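Local structure of putative serine phosphatase (Pseudomonas aeruginosa, 6K4E) at residues B[255-258]-B[259-263]; B[270-273]-B[274-278]. The protein probably removes phosphate from phosphothreonine or phosphoserine of a partner protein as a magnesium-binding PP2C-type phosphatase in a pathway that controls biofilm formation. One frame throughout, in Å; residues are numbered along the deposited sequence.

Interaction 1: residues B[255-258]-B[259-263]; sequences RRFA and DMLRD
Phe-257 meets Met-260 and Leu-261 on the buried side of helix 254-264, one turn further along the chain. The apolar contacts come first. Leu-261 CD2 sits over one face of the Phe-257 ring, 4.2 Å from its centroid and 20° off the ring normal, a CH-pi contact. The other methyl, Leu-261 CD1, lies on the same side of the ring, out beyond CE2, at 3.6 Å from Phe-257 CE2. Met-260 comes in obliquely at the CD1 side of the ring. Its chain runs straight as far as SD and then bends at the last torsion, which carries CE to 3.6 Å from Phe-257 CD1. The ring itself swings toward the later turn because CG lies anti to the backbone N (chi1 -172°). Tyr-195 packs edge-to-face with Phe-257, and Leu-241 of helix 238-242 also touches it.

The backbone bonds are those of a regular alpha-helix. Leu-261 N donates to Phe-257 O over 3.0 Å, and Arg-262 N donates to Ala-258 O over 3.0 Å. Asp-259 N and Met-260 N bond in the same way to Arg-255 O and Arg-256 O.

The charged contacts lie away from the Phe-257 ring. Arg-262 NH1 donates to Asp-259 OD1 at 2.9 Å, from 47° above the carboxylate plane. Arg-262 NH2 forms a longer salt bridge, 3.4 Å, with Asp-263 OD1.

The helix is therefore amphipathic. One side offers an aromatic ring, a thioether and a branched aliphatic chain to the protein interior. On the other, one arginine is shared by two acids, which probably offsets part of their negative charge.

Interaction 2: residues B[270-273]-B[274-278]; sequences PEQA and EAFVA
Gln-272 and Phe-276 lie side by side on helix 269-284, an alpha-helix of the PP2C-type domain, and point the same way. Gln-272 OE1 comes to 3.7 Å from Phe-276 CZ. The amide and ring planes stand 66° apart, so the two groups do not stack. Gln-272 O lies over one face of the ring, at its CG-CD1 side, 3.2 Å from Phe-276 CG. The ring is held there because CG is anti to its own carbonyl carbon (chi1 -67°), which places it beside the backbone N that Gln-272 O accepts from.

That backbone bond, Phe-276 N to Gln-272 O, is 2.8 Å long. Val-277 N to Ala-273 O and Ala-275 N to Glu-271 O continue the helical pattern. The bond from Glu-274 N to Pro-270 O is weak.

Further out, both polar ends of the Gln-272 amide are satisfied. OE1 accepts from Tyr-234 OH of strand 231-236, and NE2 donates to Gln-267 O in the chain just before the helix. These two bonds fix the rotation of the amide beside the ring. Phe-83 and His-264 meet the Phe-276 ring with their planes steeply inclined to it.

The exposed side of the helix carries a water bridge. One water donates both to Glu-271 O and to Glu-274 OE1. Glu-271 O thus takes two donors, Ala-275 N and the water, and the water lies 2.8 Å from Glu-274 OE1.

How the interactions relate
Interaction 1 on helix 254-264 comes first along the chain, and interaction 2 follows on helix 269-284, the next helix. Their centres are about 13 Å apart. The two helices touch directly: Met-260 SD is 3.6 Å from Phe-276 CD1, and Leu-261 CD2 is 3.6 Å from Phe-276 CZ. Phe-276 thus joins the apolar faces of both helices. Tyr-234 of strand 231-236 touches Leu-261 and bonds to Gln-272, so both helices pack against the same five-stranded antiparallel sheet. This agrees with the helix-covered beta sandwich of PP2C phosphatases. The Phe-257 side chain lies about 13 Å from a magnesium ion, so interaction 1 is not part of the metal site.

Interaction 1: residues B[255-258]-B[259-263]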
loop_
_atom_site.group_PDB
_atom_site.type_symbol
_atom_site.label_atom_id
_atom_site.label_comp_id
_atom_site.label_asym_id
_atom_site.label_seq_id
_atom_site.Cartn_x
_atom_site.Cartn_y
_atom_site.Cartn_z
ATOM N N ARG B 255 22.854 11.519 -21.957
ATOM C CA ARG B 255 23.173 12.261 -23.181
ATOM C C ARG B 255 22.154 11.970 -24.306
ATOM O O ARG B 255 21.638 12.934 -24.885
ATOM C CB ARG B 255 24.636 12.075 -23.642
ATOM C CG ARG B 255 25.633 12.627 -22.614
ATOM C CD ARG B 255 27.043 12.041 -22.707
ATOM N NE ARG B 255 27.781 12.197 -21.445
ATOM C CZ ARG B 255 29.109 12.172 -21.336
ATOM N NH1 ARG B 255 29.869 12.008 -22.415
ATOM N NH2 ARG B 255 29.689 12.321 -20.151
ATOM N N ARG B 256 21.815 10.669 -24.578
ATOM C CA ARG B 256 20.791 10.360 -25.600
ATOM C C ARG B 256 19.422 10.915 -25.151
ATOM O O ARG B 256 18.667 11.375 -25.994
ATOM C CB ARG B 256 20.636 8.851 -25.874
ATOM C CG ARG B 256 21.793 8.199 -26.621
ATOM C CD ARG B 256 21.490 6.720 -26.852
ATOM N NE ARG B 256 22.594 6.032 -27.509
ATOM C CZ ARG B 256 23.517 5.288 -26.896
ATOM N NH1 ARG B 256 23.435 5.054 -25.589
ATOM N NH2 ARG B 256 24.507 4.739 -27.595
ATOM N N PHE B 257 19.164 10.948 -23.829
ATOM C CA PHE B 257 17.905 11.439 -23.261
ATOM C C PHE B 257 17.738 12.946 -23.452
ATOM O O PHE B 257 16.691 13.364 -23.959
ATOM C CB PHE B 257 17.754 11.011 -21.800
ATOM C CG PHE B 257 16.420 11.291 -21.168
ATOM C CD1 PHE B 257 15.302 10.521 -21.495
ATOM C CD2 PHE B 257 16.277 12.305 -20.231
ATOM C CE1 PHE B 257 14.061 10.784 -20.920
ATOM C CE2 PHE B 257 15.031 12.570 -19.652
ATOM C CZ PHE B 257 13.940 11.787 -19.974
ATOM N N ALA B 258 18.773 13.759 -23.062
ATOM C CA ALA B 258 18.768 15.220 -23.226
ATOM C C ALA B 258 18.601 15.623 -24.710
ATOM O O ALA B 258 17.849 16.557 -25.004
ATOM C CB ALA B 258 20.038 15.820 -22.662
ATOM N N ASP B 259 19.287 14.914 -25.629
ATOM C CA ASP B 259 19.168 15.158 -27.062
ATOM C C ASP B 259 17.773 14.871 -27.572
ATOM O O ASP B 259 17.231 15.687 -28.321
ATOM C CB ASP B 259 20.215 14.368 -27.863
ATOM C CG ASP B 259 21.642 14.860 -27.725
ATOM O OD1 ASP B 259 21.852 15.929 -27.084
ATOM O OD2 ASP B 259 22.554 14.171 -28.230
ATOM N N MET B 260 17.186 13.730 -27.154
ATOM C CA MET B 260 15.820 13.328 -27.503
ATOM C C MET B 260 14.816 14.431 -27.072
ATOM O O MET B 260 13.970 14.836 -27.879
ATOM C CB MET B 260 15.451 11.993 -26.825
ATOM C CG MET B 260 14.079 11.455 -27.229
ATOM S SD MET B 260 13.587 9.947 -26.324
ATOM C CE MET B 260 13.392 10.629 -24.596
ATOM N N LEU B 261 14.936 14.912 -25.802
ATOM C CA LEU B 261 14.090 15.960 -25.241
ATOM C C LEU B 261 14.192 17.239 -26.044
ATOM O O LEU B 261 13.158 17.768 -26.416
ATOM C CB LEU B 261 14.426 16.269 -23.758
ATOM C CG LEU B 261 14.311 15.149 -22.746
ATOM C CD1 LEU B 261 14.476 15.689 -21.330
ATOM C CD2 LEU B 261 12.999 14.329 -22.911
ATOM N N ARG B 262 15.422 17.744 -26.304
ATOM C CA ARG B 262 15.663 18.959 -27.088
ATOM C C ARG B 262 15.068 18.816 -28.477
ATOM O O ARG B 262 14.405 19.732 -28.965
ATOM C CB ARG B 262 17.169 19.224 -27.220
ATOM C CG ARG B 262 17.503 20.520 -28.001
ATOM C CD ARG B 262 18.962 20.594 -28.435
ATOM N NE ARG B 262 19.304 19.513 -29.366
ATOM C CZ ARG B 262 20.114 18.491 -29.089
ATOM N NH1 ARG B 262 20.741 18.424 -27.913
ATOM N NH2 ARG B 262 20.336 17.549 -30.000
ATOM N N ASP B 263 15.287 17.662 -29.100
ATOM C CA ASP B 263 14.750 17.389 -30.435
ATOM C C ASP B 263 13.233 17.460 -30.526
ATOM O O ASP B 263 12.715 17.854 -31.560
ATOM C CB ASP B 263 15.245 16.029 -30.942
ATOM C CG ASP B 263 16.342 16.171 -31.957
ATOM O OD1 ASP B 263 17.506 16.425 -31.547
ATOM O OD2 ASP B 263 16.037 16.090 -33.167
#

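Interaction 2: residues B[270-273]-B[274-278]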
loop_
_atom_site.group_PDB
_atom_site.type_symbol
_atom_site.label_atom_id
_atom_site.label_comp_id
_atom_site.label_asym_id
_atom_site.label_seq_id
_atom_site.Cartn_x
_atom_site.Cartn_y
_atom_site.Cartn_z
ATOM N N PRO B 270 1.302 14.962 -27.250
ATOM C CA PRO B 270 0.867 13.616 -27.682
ATOM C C PRO B 270 1.820 13.045 -28.742
ATOM O O PRO B 270 2.043 11.842 -28.753
ATOM C CB PRO B 270 -0.516 13.861 -28.282
ATOM C CG PRO B 270 -0.971 15.105 -27.659
ATOM C CD PRO B 270 0.261 15.953 -27.566
ATOM N N GLU B 271 2.435 13.923 -29.573
ATOM C CA GLU B 271 3.406 13.505 -30.576
ATOM C C GLU B 271 4.741 13.147 -29.958
ATOM O O GLU B 271 5.382 12.198 -30.425
ATOM C CB GLU B 271 3.543 14.549 -31.679
ATOM C CG GLU B 271 2.241 14.767 -32.445
ATOM C CD GLU B 271 2.272 15.950 -33.402
ATOM O OE1 GLU B 271 3.380 16.393 -33.780
ATOM O OE2 GLU B 271 1.183 16.412 -33.808
ATOM N N GLN B 272 5.168 13.904 -28.902
ATOM C CA GLN B 272 6.412 13.656 -28.176
ATOM C C GLN B 272 6.376 12.300 -27.530
ATOM O O GLN B 272 7.301 11.528 -27.709
ATOM C CB GLN B 272 6.662 14.722 -27.116
ATOM C CG GLN B 272 6.909 16.118 -27.668
ATOM C CD GLN B 272 7.451 16.981 -26.547
ATOM O OE1 GLN B 272 8.258 16.528 -25.738
ATOM N NE2 GLN B 272 7.027 18.231 -26.473
ATOM N N ALA B 273 5.279 11.986 -26.811
ATOM C CA ALA B 273 5.027 10.704 -26.150
ATOM C C ALA B 273 5.223 9.569 -27.118
ATOM O O ALA B 273 6.022 8.692 -26.829
ATOM C CB ALA B 273 3.613 10.668 -25.600
ATOM N N GLU B 274 4.535 9.602 -28.281
ATOM C CA GLU B 274 4.681 8.584 -29.326
ATOM C C GLU B 274 6.125 8.445 -29.800
ATOM O O GLU B 274 6.618 7.313 -29.891
ATOM C CB GLU B 274 3.776 8.894 -30.540
ATOM C CG GLU B 274 3.608 7.737 -31.529
ATOM C CD GLU B 274 4.539 7.622 -32.735
ATOM O OE1 GLU B 274 5.357 8.546 -32.960
ATOM O OE2 GLU B 274 4.437 6.609 -33.464
ATOM N N ALA B 275 6.808 9.587 -30.093
ATOM C CA ALA B 275 8.196 9.564 -30.534
ATOM C C ALA B 275 9.115 8.961 -29.492
ATOM O O ALA B 275 10.013 8.222 -29.886
ATOM C CB ALA B 275 8.683 10.955 -30.926
ATOM N N PHE B 276 8.893 9.253 -28.190
ATOM C CA PHE B 276 9.717 8.751 -27.108
ATOM C C PHE B 276 9.567 7.228 -26.981
ATOM O O PHE B 276 10.582 6.530 -26.894
ATOM C CB PHE B 276 9.420 9.480 -25.798
ATOM C CG PHE B 276 9.784 10.952 -25.708
ATOM C CD1 PHE B 276 10.410 11.610 -26.775
ATOM C CD2 PHE B 276 9.612 11.653 -24.516
ATOM C CE1 PHE B 276 10.796 12.960 -26.657
ATOM C CE2 PHE B 276 9.978 13.004 -24.408
ATOM C CZ PHE B 276 10.549 13.656 -25.481
ATOM N N VAL B 277 8.315 6.707 -27.063
ATOM C CA VAL B 277 8.030 5.260 -27.046
ATOM C C VAL B 277 8.695 4.574 -28.262
ATOM O O VAL B 277 9.415 3.588 -28.080
ATOM C CB VAL B 277 6.498 4.966 -26.955
ATOM C CG1 VAL B 277 6.170 3.518 -27.317
ATOM C CG2 VAL B 277 5.961 5.304 -25.579
ATOM N N ALA B 278 8.484 5.108 -29.476
ATOM C CA ALA B 278 9.119 4.567 -30.682
ATOM C C ALA B 278 10.683 4.647 -30.648
ATOM O O ALA B 278 11.333 3.746 -31.167
ATOM C CB ALA B 278 8.576 5.258 -31.924
HETATM O O HOH W 1 5.840 11.249 -33.181
#